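Local coordinates for protein heat-inducible transcription repressor HrcA (Thermotoga maritima, PDB 1STZ) that probably binds DNA at class I heat shock operons, including those for the DnaK and GroEL chaperone systems, and represses their transcription, at residues 266-275 with 286-294; 184-195 with 210-220. All coordinates share one frame; numbering follows the deposited sequence.

Interaction 1: 266-275 with 286-294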
loop_
_atom_site.group_PDB
_atom_site.type_symbol
_atom_site.label_atom_id
_atom_site.label_comp_id
_atom_site.label_asym_id
_atom_site.label_seq_id
_atom_site.Cartn_x
_atom_site.Cartn_y
_atom_site.Cartn_z
ATOM N N LEU A 266 2.416 32.295 -3.662
ATOM C CA LEU A 266 2.950 31.412 -2.632
ATOM C C LEU A 266 4.165 30.623 -3.101
ATOM O O LEU A 266 5.083 30.332 -2.318
ATOM C CB LEU A 266 1.878 30.419 -2.161
ATOM C CG LEU A 266 0.666 31.016 -1.454
ATOM C CD1 LEU A 266 -0.357 29.947 -1.172
ATOM C CD2 LEU A 266 1.071 31.683 -0.151
ATOM N N VAL A 267 4.171 30.277 -4.381
ATOM C CA VAL A 267 5.131 29.317 -4.878
ATOM C C VAL A 267 6.454 30.025 -5.210
ATOM O O VAL A 267 6.472 31.072 -5.851
ATOM C CB VAL A 267 4.519 28.446 -6.048
ATOM C CG1 VAL A 267 4.210 29.287 -7.283
ATOM C CG2 VAL A 267 5.454 27.273 -6.388
ATOM N N GLY A 268 7.550 29.479 -4.694
ATOM C CA GLY A 268 8.877 30.020 -4.887
ATOM C C GLY A 268 9.715 29.171 -5.845
ATOM O O GLY A 268 9.181 28.531 -6.753
ATOM N N GLU A 269 11.034 29.203 -5.643
ATOM C CA GLU A 269 11.996 28.393 -6.405
ATOM C C GLU A 269 12.258 27.081 -5.672
ATOM O O GLU A 269 12.885 27.066 -4.613
ATOM C CB GLU A 269 13.328 29.120 -6.569
ATOM C CG GLU A 269 13.241 30.563 -7.056
ATOM C CD GLU A 269 14.346 31.443 -6.471
ATOM O OE1 GLU A 269 14.556 31.399 -5.227
ATOM O OE2 GLU A 269 15.004 32.183 -7.246
ATOM N N GLY A 270 11.803 25.984 -6.251
ATOM C CA GLY A 270 11.860 24.688 -5.600
ATOM C C GLY A 270 10.819 24.565 -4.512
ATOM O O GLY A 270 9.877 25.352 -4.426
ATOM N N ILE A 271 10.990 23.576 -3.660
ATOM C CA ILE A 271 10.044 23.321 -2.601
ATOM C C ILE A 271 10.285 24.283 -1.427
ATOM O O ILE A 271 11.411 24.427 -0.978
ATOM C CB ILE A 271 10.155 21.847 -2.155
ATOM C CG1 ILE A 271 9.780 20.936 -3.332
ATOM C CG2 ILE A 271 9.291 21.593 -0.927
ATOM C CD1 ILE A 271 10.032 19.477 -3.083
ATOM N N THR A 272 9.230 24.960 -0.978
ATOM C CA THR A 272 9.290 25.834 0.200
ATOM C C THR A 272 8.098 25.608 1.112
ATOM O O THR A 272 7.081 24.998 0.725
ATOM C CB THR A 272 9.299 27.347 -0.200
ATOM O OG1 THR A 272 8.126 27.656 -0.962
ATOM C CG2 THR A 272 10.470 27.726 -1.132
ATOM N N VAL A 273 8.214 26.126 2.327
ATOM C CA VAL A 273 7.077 26.241 3.223
ATOM C C VAL A 273 6.866 27.702 3.606
ATOM O O VAL A 273 7.814 28.449 3.738
ATOM C CB VAL A 273 7.243 25.340 4.495
ATOM C CG1 VAL A 273 8.286 25.922 5.471
ATOM C CG2 VAL A 273 5.922 25.161 5.181
ATOM N N ARG A 274 5.617 28.112 3.703
ATOM C CA ARG A 274 5.245 29.419 4.237
ATOM C C ARG A 274 4.423 29.148 5.499
ATOM O O ARG A 274 3.399 28.483 5.429
ATOM C CB ARG A 274 4.449 30.228 3.220
ATOM C CG ARG A 274 5.352 30.727 2.087
ATOM C CD ARG A 274 4.626 31.574 1.075
ATOM N NE ARG A 274 5.512 32.135 0.074
ATOM C CZ ARG A 274 6.302 33.192 0.249
ATOM N NH1 ARG A 274 6.334 33.874 1.397
ATOM N NH2 ARG A 274 7.064 33.580 -0.760
ATOM N N ILE A 275 4.918 29.631 6.634
ATOM C CA ILE A 275 4.329 29.389 7.944
ATOM C C ILE A 275 3.658 30.661 8.438
ATOM O O ILE A 275 4.276 31.722 8.487
ATOM C CB ILE A 275 5.444 28.912 8.945
ATOM C CG1 ILE A 275 6.039 27.588 8.488
ATOM C CG2 ILE A 275 4.892 28.759 10.348
ATOM C CD1 ILE A 275 7.385 27.257 9.087
ATOM N N LYS A 286 -3.247 30.681 10.752
ATOM C CA LYS A 286 -3.197 29.388 11.461
ATOM C C LYS A 286 -2.567 28.247 10.687
ATOM O O LYS A 286 -2.343 27.179 11.259
ATOM C CB LYS A 286 -4.596 28.936 11.863
ATOM C CG LYS A 286 -5.314 29.945 12.726
ATOM C CD LYS A 286 -4.874 29.884 14.155
ATOM C CE LYS A 286 -6.067 29.510 15.033
ATOM N NZ LYS A 286 -6.536 28.136 14.776
ATOM N N PHE A 287 -2.286 28.468 9.400
ATOM C CA PHE A 287 -1.814 27.423 8.472
ATOM C C PHE A 287 -0.324 27.516 8.170
ATOM O O PHE A 287 0.303 28.549 8.405
ATOM C CB PHE A 287 -2.562 27.563 7.142
ATOM C CG PHE A 287 -4.030 27.275 7.246
ATOM C CD1 PHE A 287 -4.951 28.307 7.438
ATOM C CD2 PHE A 287 -4.496 25.985 7.158
ATOM C CE1 PHE A 287 -6.303 28.047 7.540
ATOM C CE2 PHE A 287 -5.878 25.714 7.270
ATOM C CZ PHE A 287 -6.765 26.735 7.442
ATOM N N ALA A 288 0.217 26.403 7.687
ATOM C CA ALA A 288 1.444 26.340 6.920
ATOM C C ALA A 288 1.091 25.756 5.532
ATOM O O ALA A 288 0.194 24.893 5.413
ATOM C CB ALA A 288 2.437 25.463 7.614
ATOM N N VAL A 289 1.770 26.230 4.493
ATOM C CA VAL A 289 1.637 25.662 3.146
ATOM C C VAL A 289 2.970 25.239 2.582
ATOM O O VAL A 289 3.875 26.043 2.506
ATOM C CB VAL A 289 1.174 26.682 2.088
ATOM C CG1 VAL A 289 0.345 25.983 0.999
ATOM C CG2 VAL A 289 0.535 27.861 2.681
ATOM N N PHE A 290 3.075 23.999 2.153
ATOM C CA PHE A 290 4.165 23.558 1.292
ATOM C C PHE A 290 3.737 23.738 -0.148
ATOM O O PHE A 290 2.618 23.429 -0.518
ATOM C CB PHE A 290 4.514 22.093 1.524
ATOM C CG PHE A 290 5.369 21.861 2.734
ATOM C CD1 PHE A 290 4.806 21.725 3.963
ATOM C CD2 PHE A 290 6.744 21.806 2.629
ATOM C CE1 PHE A 290 5.599 21.523 5.097
ATOM C CE2 PHE A 290 7.533 21.601 3.757
ATOM C CZ PHE A 290 6.949 21.446 4.981
ATOM N N SER A 291 4.623 24.261 -0.957
ATOM C CA SER A 291 4.342 24.408 -2.356
ATOM C C SER A 291 5.557 24.053 -3.192
ATOM O O SER A 291 6.707 24.081 -2.719
ATOM C CB SER A 291 3.852 25.821 -2.645
ATOM O OG SER A 291 4.877 26.783 -2.429
ATOM N N GLY A 292 5.285 23.700 -4.438
ATOM C CA GLY A 292 6.304 23.306 -5.395
ATOM C C GLY A 292 5.641 22.994 -6.734
ATOM O O GLY A 292 4.420 22.977 -6.836
ATOM N N LYS A 293 6.435 22.735 -7.756
ATOM C CA LYS A 293 5.904 22.390 -9.066
ATOM C C LYS A 293 6.336 20.999 -9.470
ATOM O O LYS A 293 7.380 20.528 -9.043
ATOM C CB LYS A 293 6.382 23.385 -10.105
ATOM C CG LYS A 293 6.065 24.827 -9.788
ATOM C CD LYS A 293 6.287 25.700 -11.001
ATOM C CE LYS A 293 6.157 27.171 -10.688
ATOM N NZ LYS A 293 7.401 27.689 -10.081
ATOM N N TYR A 294 5.521 20.351 -10.295
ATOM C CA TYR A 294 5.912 19.139 -10.994
ATOM C C TYR A 294 6.164 19.504 -12.461
ATOM O O TYR A 294 5.555 20.444 -12.985
ATOM C CB TYR A 294 4.874 18.011 -10.812
ATOM C CG TYR A 294 3.522 18.208 -11.449
ATOM C CD1 TYR A 294 3.169 17.535 -12.615
ATOM C CD2 TYR A 294 2.567 18.998 -10.851
ATOM C CE1 TYR A 294 1.917 17.715 -13.195
ATOM C CE2 TYR A 294 1.313 19.186 -11.423
ATOM C CZ TYR A 294 0.986 18.541 -12.579
ATOM O OH TYR A 294 -0.276 18.737 -13.124
HETATM O O HOH W 1 4.975 27.762 -0.015
HETATM O O HOH W 2 7.864 29.863 -8.744
HETATM O O HOH W 3 7.443 26.674 -3.320
#
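Strand 272-275 runs antiparallel to strand 287-294, their axes 4.7 Å apart, and Thr272 with Ser291 and Arg274 with Val289 form hydrogen-bonded pairs on either side of the non-hydrogen-bonded pair Val273-Phe290. Each hydrogen-bonded pair is closed by two backbone N-H...O bonds, the shortest from Val289 N to Arg274 O at 2.9 Å.

On the face carrying Val273, Ile275, Ala288 and Phe290, the contact is apolar. Val273 places CG2 over one face of the Phe290 ring, 3.8 Å from its centroid and only 14° off the normal, a CH-pi contact; this methyl stands anti to the backbone N and beside the carbonyl carbon (chi1 of 73° puts CG1 between the two). Ile271 CG2 comes to the ring edge instead, 4.4 Å from Phe290 CD2. Outward from this face lie helix 314-334 and helix 81-94, the latter contributing Tyr88 against Val273.

The opposite face is polar around Ser291. Its hydroxyl meets two waters: one lies 2.6 Å from Ser291 OG and donates to Val289 O; the other lies 2.7 Å from the same OG, accepts from Gly268 N and donates to Gly270 O. Both also reach Thr272 OG1; the second thereby links the loop 268-270 to Thr272 and Ser291. A third water accepts from Lys293 NZ (2.6 Å) and donates to Gly268 O. Further along, Arg274 NE donates to Leu266 O at 3.0 Å, with the oxygen in the guanidinium plane; this ties the backbone at Leu266 back to strand 272-275, while Arg274 NH1 bonds to Glu278 O.

The arrangement is a beta hairpin with a long connection, in which 272-275 forms an outermost strand of a five-stranded antiparallel sheet.

Interaction 2: 184-195 with 210-220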
loop_
_atom_site.group_PDB
_atom_site.type_symbol
_atom_site.label_atom_id
_atom_site.label_comp_id
_atom_site.label_asym_id
_atom_site.label_seq_id
_atom_site.Cartn_x
_atom_site.Cartn_y
_atom_site.Cartn_z
ATOM N N TRP A 184 -18.533 3.252 -37.010
ATOM C CA TRP A 184 -17.657 3.831 -36.002
ATOM C C TRP A 184 -16.275 4.163 -36.556
ATOM O O TRP A 184 -15.675 5.152 -36.163
ATOM C CB TRP A 184 -17.570 2.910 -34.772
ATOM C CG TRP A 184 -18.916 2.655 -34.157
ATOM C CD1 TRP A 184 -19.559 1.457 -34.053
ATOM C CD2 TRP A 184 -19.803 3.633 -33.597
ATOM N NE1 TRP A 184 -20.789 1.626 -33.463
ATOM C CE2 TRP A 184 -20.960 2.953 -33.163
ATOM C CE3 TRP A 184 -19.735 5.020 -33.411
ATOM C CZ2 TRP A 184 -22.035 3.605 -32.568
ATOM C CZ3 TRP A 184 -20.800 5.668 -32.803
ATOM C CH2 TRP A 184 -21.934 4.959 -32.391
ATOM N N GLU A 185 -15.776 3.345 -37.476
ATOM C CA GLU A 185 -14.473 3.607 -38.102
ATOM C C GLU A 185 -14.450 4.950 -38.854
ATOM O O GLU A 185 -13.454 5.677 -38.820
ATOM C CB GLU A 185 -14.099 2.475 -39.068
ATOM C CG GLU A 185 -12.594 2.306 -39.221
ATOM C CD GLU A 185 -12.210 1.098 -40.051
ATOM O OE1 GLU A 185 -12.921 0.781 -41.024
ATOM O OE2 GLU A 185 -11.189 0.464 -39.713
ATOM N N GLU A 186 -15.555 5.257 -39.529
ATOM C CA GLU A 186 -15.683 6.489 -40.296
ATOM C C GLU A 186 -15.888 7.679 -39.371
ATOM O O GLU A 186 -15.339 8.752 -39.612
ATOM C CB GLU A 186 -16.845 6.400 -41.292
ATOM C CG GLU A 186 -16.569 5.488 -42.480
ATOM C CD GLU A 186 -17.681 5.496 -43.518
ATOM O OE1 GLU A 186 -17.630 4.661 -44.454
ATOM O OE2 GLU A 186 -18.608 6.327 -43.403
ATOM N N ILE A 187 -16.680 7.495 -38.317
ATOM C CA ILE A 187 -16.897 8.570 -37.352
ATOM C C ILE A 187 -15.595 8.922 -36.635
ATOM O O ILE A 187 -15.358 10.074 -36.309
ATOM C CB ILE A 187 -18.050 8.222 -36.375
ATOM C CG1 ILE A 187 -19.387 8.324 -37.120
ATOM C CG2 ILE A 187 -18.074 9.175 -35.188
ATOM C CD1 ILE A 187 -20.570 7.792 -36.358
ATOM N N GLU A 188 -14.737 7.932 -36.430
ATOM C CA GLU A 188 -13.452 8.155 -35.780
ATOM C C GLU A 188 -12.560 8.953 -36.705
ATOM O O GLU A 188 -11.795 9.796 -36.256
ATOM C CB GLU A 188 -12.790 6.821 -35.454
ATOM C CG GLU A 188 -11.466 6.910 -34.713
ATOM C CD GLU A 188 -10.918 5.524 -34.411
ATOM O OE1 GLU A 188 -10.789 4.728 -35.356
ATOM O OE2 GLU A 188 -10.644 5.214 -33.234
ATOM N N ARG A 189 -12.646 8.664 -38.002
ATOM C CA ARG A 189 -11.904 9.437 -38.977
ATOM C C ARG A 189 -12.339 10.887 -38.909
ATOM O O ARG A 189 -11.501 11.771 -38.801
ATOM C CB ARG A 189 -12.090 8.896 -40.386
ATOM C CG ARG A 189 -11.265 7.669 -40.671
ATOM C CD ARG A 189 -11.681 6.990 -41.947
ATOM N NE ARG A 189 -11.021 5.707 -42.128
ATOM C CZ ARG A 189 -11.560 4.661 -42.737
ATOM N NH1 ARG A 189 -12.783 4.715 -43.260
ATOM N NH2 ARG A 189 -10.864 3.541 -42.837
ATOM N N GLN A 190 -13.650 11.111 -38.958
ATOM C CA GLN A 190 -14.224 12.455 -38.859
ATOM C C GLN A 190 -13.715 13.180 -37.624
ATOM O O GLN A 190 -13.264 14.320 -37.720
ATOM C CB GLN A 190 -15.754 12.393 -38.820
ATOM C CG GLN A 190 -16.422 13.747 -38.941
ATOM C CD GLN A 190 -17.936 13.671 -38.976
ATOM O OE1 GLN A 190 -18.553 12.971 -38.169
ATOM N NE2 GLN A 190 -18.540 14.411 -39.889
ATOM N N LEU A 191 -13.783 12.519 -36.470
ATOM C CA LEU A 191 -13.338 13.115 -35.216
ATOM C C LEU A 191 -11.851 13.501 -35.268
ATOM O O LEU A 191 -11.470 14.575 -34.806
ATOM C CB LEU A 191 -13.593 12.158 -34.036
ATOM C CG LEU A 191 -15.064 11.904 -33.678
ATOM C CD1 LEU A 191 -15.183 10.743 -32.701
ATOM C CD2 LEU A 191 -15.684 13.145 -33.096
ATOM N N ASN A 192 -11.023 12.636 -35.850
ATOM C CA ASN A 192 -9.587 12.902 -35.967
ATOM C C ASN A 192 -9.243 14.064 -36.918
ATOM O O ASN A 192 -8.325 14.834 -36.647
ATOM C CB ASN A 192 -8.825 11.629 -36.354
ATOM C CG ASN A 192 -8.440 10.806 -35.138
ATOM O OD1 ASN A 192 -7.600 11.227 -34.352
ATOM N ND2 ASN A 192 -9.080 9.652 -34.957
ATOM N N PHE A 193 -9.994 14.200 -38.006
ATOM C CA PHE A 193 -9.834 15.332 -38.918
ATOM C C PHE A 193 -10.114 16.641 -38.208
ATOM O O PHE A 193 -9.391 17.609 -38.394
ATOM C CB PHE A 193 -10.796 15.224 -40.104
ATOM C CG PHE A 193 -10.514 14.077 -41.027
ATOM C CD1 PHE A 193 -11.494 13.639 -41.918
ATOM C CD2 PHE A 193 -9.275 13.423 -41.019
ATOM C CE1 PHE A 193 -11.249 12.585 -42.772
ATOM C CE2 PHE A 193 -9.027 12.370 -41.887
ATOM C CZ PHE A 193 -10.010 11.955 -42.762
ATOM N N LEU A 194 -11.163 16.647 -37.388
ATOM C CA LEU A 194 -11.639 17.849 -36.698
ATOM C C LEU A 194 -10.821 18.239 -35.484
ATOM O O LEU A 194 -10.703 19.423 -35.167
ATOM C CB LEU A 194 -13.080 17.638 -36.236
ATOM C CG LEU A 194 -14.121 17.498 -37.343
ATOM C CD1 LEU A 194 -15.453 17.052 -36.763
ATOM C CD2 LEU A 194 -14.275 18.817 -38.109
ATOM N N LEU A 195 -10.275 17.247 -34.787
ATOM C CA LEU A 195 -9.741 17.455 -33.450
ATOM C C LEU A 195 -8.241 17.303 -33.308
ATOM O O LEU A 195 -7.655 17.873 -32.395
ATOM C CB LEU A 195 -10.427 16.495 -32.484
ATOM C CG LEU A 195 -11.901 16.782 -32.228
ATOM C CD1 LEU A 195 -12.446 15.737 -31.306
ATOM C CD2 LEU A 195 -12.089 18.166 -31.628
ATOM N N SER A 210 -17.916 22.868 -35.842
ATOM C CA SER A 210 -18.421 21.672 -36.519
ATOM C C SER A 210 -18.784 20.499 -35.591
ATOM O O SER A 210 -19.387 19.532 -36.046
ATOM C CB SER A 210 -17.417 21.202 -37.574
ATOM O OG SER A 210 -16.148 20.995 -36.987
ATOM N N LEU A 211 -18.426 20.565 -34.305
ATOM C CA LEU A 211 -18.814 19.507 -33.360
ATOM C C LEU A 211 -20.329 19.442 -33.041
ATOM O O LEU A 211 -20.808 18.421 -32.544
ATOM C CB LEU A 211 -18.002 19.598 -32.060
ATOM C CG LEU A 211 -16.551 19.102 -32.091
ATOM C CD1 LEU A 211 -15.967 19.114 -30.690
ATOM C CD2 LEU A 211 -16.423 17.716 -32.701
ATOM N N LYS A 212 -21.086 20.501 -33.338
ATOM C CA LYS A 212 -22.530 20.513 -33.055
ATOM C C LYS A 212 -23.399 20.042 -34.237
ATOM O O LYS A 212 -24.627 20.077 -34.154
ATOM C CB LYS A 212 -22.968 21.903 -32.573
ATOM C CG LYS A 212 -22.707 22.143 -31.095
ATOM C CD LYS A 212 -23.451 23.362 -30.548
ATOM C CE LYS A 212 -23.403 23.405 -29.008
ATOM N NZ LYS A 212 -22.023 23.300 -28.428
ATOM N N GLY A 213 -22.763 19.562 -35.307
ATOM C CA GLY A 213 -23.456 19.170 -36.527
ATOM C C GLY A 213 -24.243 17.868 -36.467
ATOM O O GLY A 213 -25.038 17.592 -37.362
ATOM N N SER A 214 -24.007 17.061 -35.434
ATOM C CA SER A 214 -24.789 15.840 -35.196
ATOM C C SER A 214 -24.888 15.530 -33.692
ATOM O O SER A 214 -24.202 16.141 -32.875
ATOM C CB SER A 214 -24.171 14.649 -35.934
ATOM O OG SER A 214 -23.057 14.141 -35.212
ATOM N N GLY A 215 -25.749 14.575 -33.345
ATOM C CA GLY A 215 -26.017 14.245 -31.956
ATOM C C GLY A 215 -24.854 13.554 -31.271
ATOM O O GLY A 215 -24.579 13.820 -30.108
ATOM N N PHE A 216 -24.186 12.657 -31.993
ATOM C CA PHE A 216 -23.032 11.947 -31.454
ATOM C C PHE A 216 -21.839 12.883 -31.285
ATOM O O PHE A 216 -21.110 12.782 -30.306
ATOM C CB PHE A 216 -22.644 10.756 -32.334
ATOM C CG PHE A 216 -21.592 9.876 -31.711
ATOM C CD1 PHE A 216 -21.937 8.939 -30.749
ATOM C CD2 PHE A 216 -20.262 10.010 -32.060
ATOM C CE1 PHE A 216 -20.980 8.143 -30.162
ATOM C CE2 PHE A 216 -19.294 9.223 -31.469
ATOM C CZ PHE A 216 -19.650 8.289 -30.515
ATOM N N LEU A 217 -21.658 13.789 -32.240
ATOM C CA LEU A 217 -20.577 14.768 -32.193
ATOM C C LEU A 217 -20.760 15.740 -31.022
ATOM O O LEU A 217 -19.781 16.204 -30.433
ATOM C CB LEU A 217 -20.479 15.522 -33.526
ATOM C CG LEU A 217 -19.617 14.883 -34.625
ATOM C CD1 LEU A 217 -18.149 15.233 -34.412
ATOM C CD2 LEU A 217 -19.757 13.371 -34.671
ATOM N N ARG A 218 -22.012 16.022 -30.676
ATOM C CA ARG A 218 -22.345 16.849 -29.511
ATOM C C ARG A 218 -21.978 16.125 -28.217
ATOM O O ARG A 218 -21.564 16.747 -27.242
ATOM C CB ARG A 218 -23.846 17.162 -29.498
ATOM C CG ARG A 218 -24.216 18.610 -29.175
ATOM C CD ARG A 218 -25.687 18.946 -29.494
ATOM N NE ARG A 218 -26.051 18.478 -30.828
ATOM C CZ ARG A 218 -27.279 18.149 -31.227
ATOM N NH1 ARG A 218 -28.324 18.246 -30.409
ATOM N NH2 ARG A 218 -27.464 17.721 -32.471
ATOM N N LEU A 219 -22.166 14.809 -28.214
ATOM C CA LEU A 219 -21.789 13.975 -27.077
ATOM C C LEU A 219 -20.292 14.084 -26.856
ATOM O O LEU A 219 -19.847 14.323 -25.734
ATOM C CB LEU A 219 -22.172 12.507 -27.329
ATOM C CG LEU A 219 -22.549 11.589 -26.152
ATOM C CD1 LEU A 219 -22.302 10.116 -26.507
ATOM C CD2 LEU A 219 -21.846 11.943 -24.858
ATOM N N ILE A 220 -19.524 13.928 -27.932
ATOM C CA ILE A 220 -18.060 13.997 -27.853
ATOM C C ILE A 220 -17.586 15.348 -27.325
ATOM O O ILE A 220 -16.665 15.396 -26.514
ATOM C CB ILE A 220 -17.391 13.644 -29.230
ATOM C CG1 ILE A 220 -16.938 12.184 -29.247
ATOM C CG2 ILE A 220 -16.174 14.534 -29.518
ATOM C CD1 ILE A 220 -18.061 11.188 -29.146
HETATM O O HOH W 4 -21.242 12.137 -37.026
#
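Leu191 and Leu217 lie at the centre of this contact, sliding past each other in opposite directions with Leu191 CD2 a tight 3.5 Å from Leu217 CD1. The same Leu191 methyl reaches Ile220 CG2 at 3.9 Å, and Leu194 crosses Leu217 at about a right angle. Towards the C-terminal end of helix 184-195, Leu195 CD2 meets Leu211 CD1.

At the other end, Trp184 sets CZ3 over one face of the Phe216 ring, 3.6 Å from Phe216 CE1, the two ring planes inclined at 53°. Ile187 CG2 approaches the same phenyl ring obliquely. Phe216 is swung into this position with CG anti to its backbone N (chi1 -171°).

Polar groups frame the packing. A water donates to Gln190 OE1 and also bonds to Ser214 OG; Ser214 is the N-cap of helix 215-220, its hydroxyl accepting a weak bond from Leu217 N. Farther out, Asn192 ND2 and Glu188 OE2 hydrogen-bond to strand 149-154, whose Val150 and Leu152 also pack against Leu191. Helices 184-195 and 215-220, inclined at 54°, together with the 3-10 segment at 210-212, lay a leucine-rich apolar layer on a three-stranded antiparallel sheet, a two-layer alpha+beta arrangement.

Overall arrangement
Both interactions belong to the C-terminal domain of HrcA, yet they sit in different parts of it: their centres are 43 Å apart and their nearest atoms about 21 Å, without touching. Interaction 2 comes first along the chain and is complete before interaction 1 begins. It joins helices that pack on the three-stranded sheet of strands 149-154, 159-166 and 169-177, far from the centre of the chain, and Leu219 nearby packs on Pro112 of the second subunit. Interaction 1 builds the edge of the separate five-stranded sheet, much nearer the centre and next to helix 81-94. The elongated chain therefore builds two distinct sheet-and-helix cores, each with its own local packing.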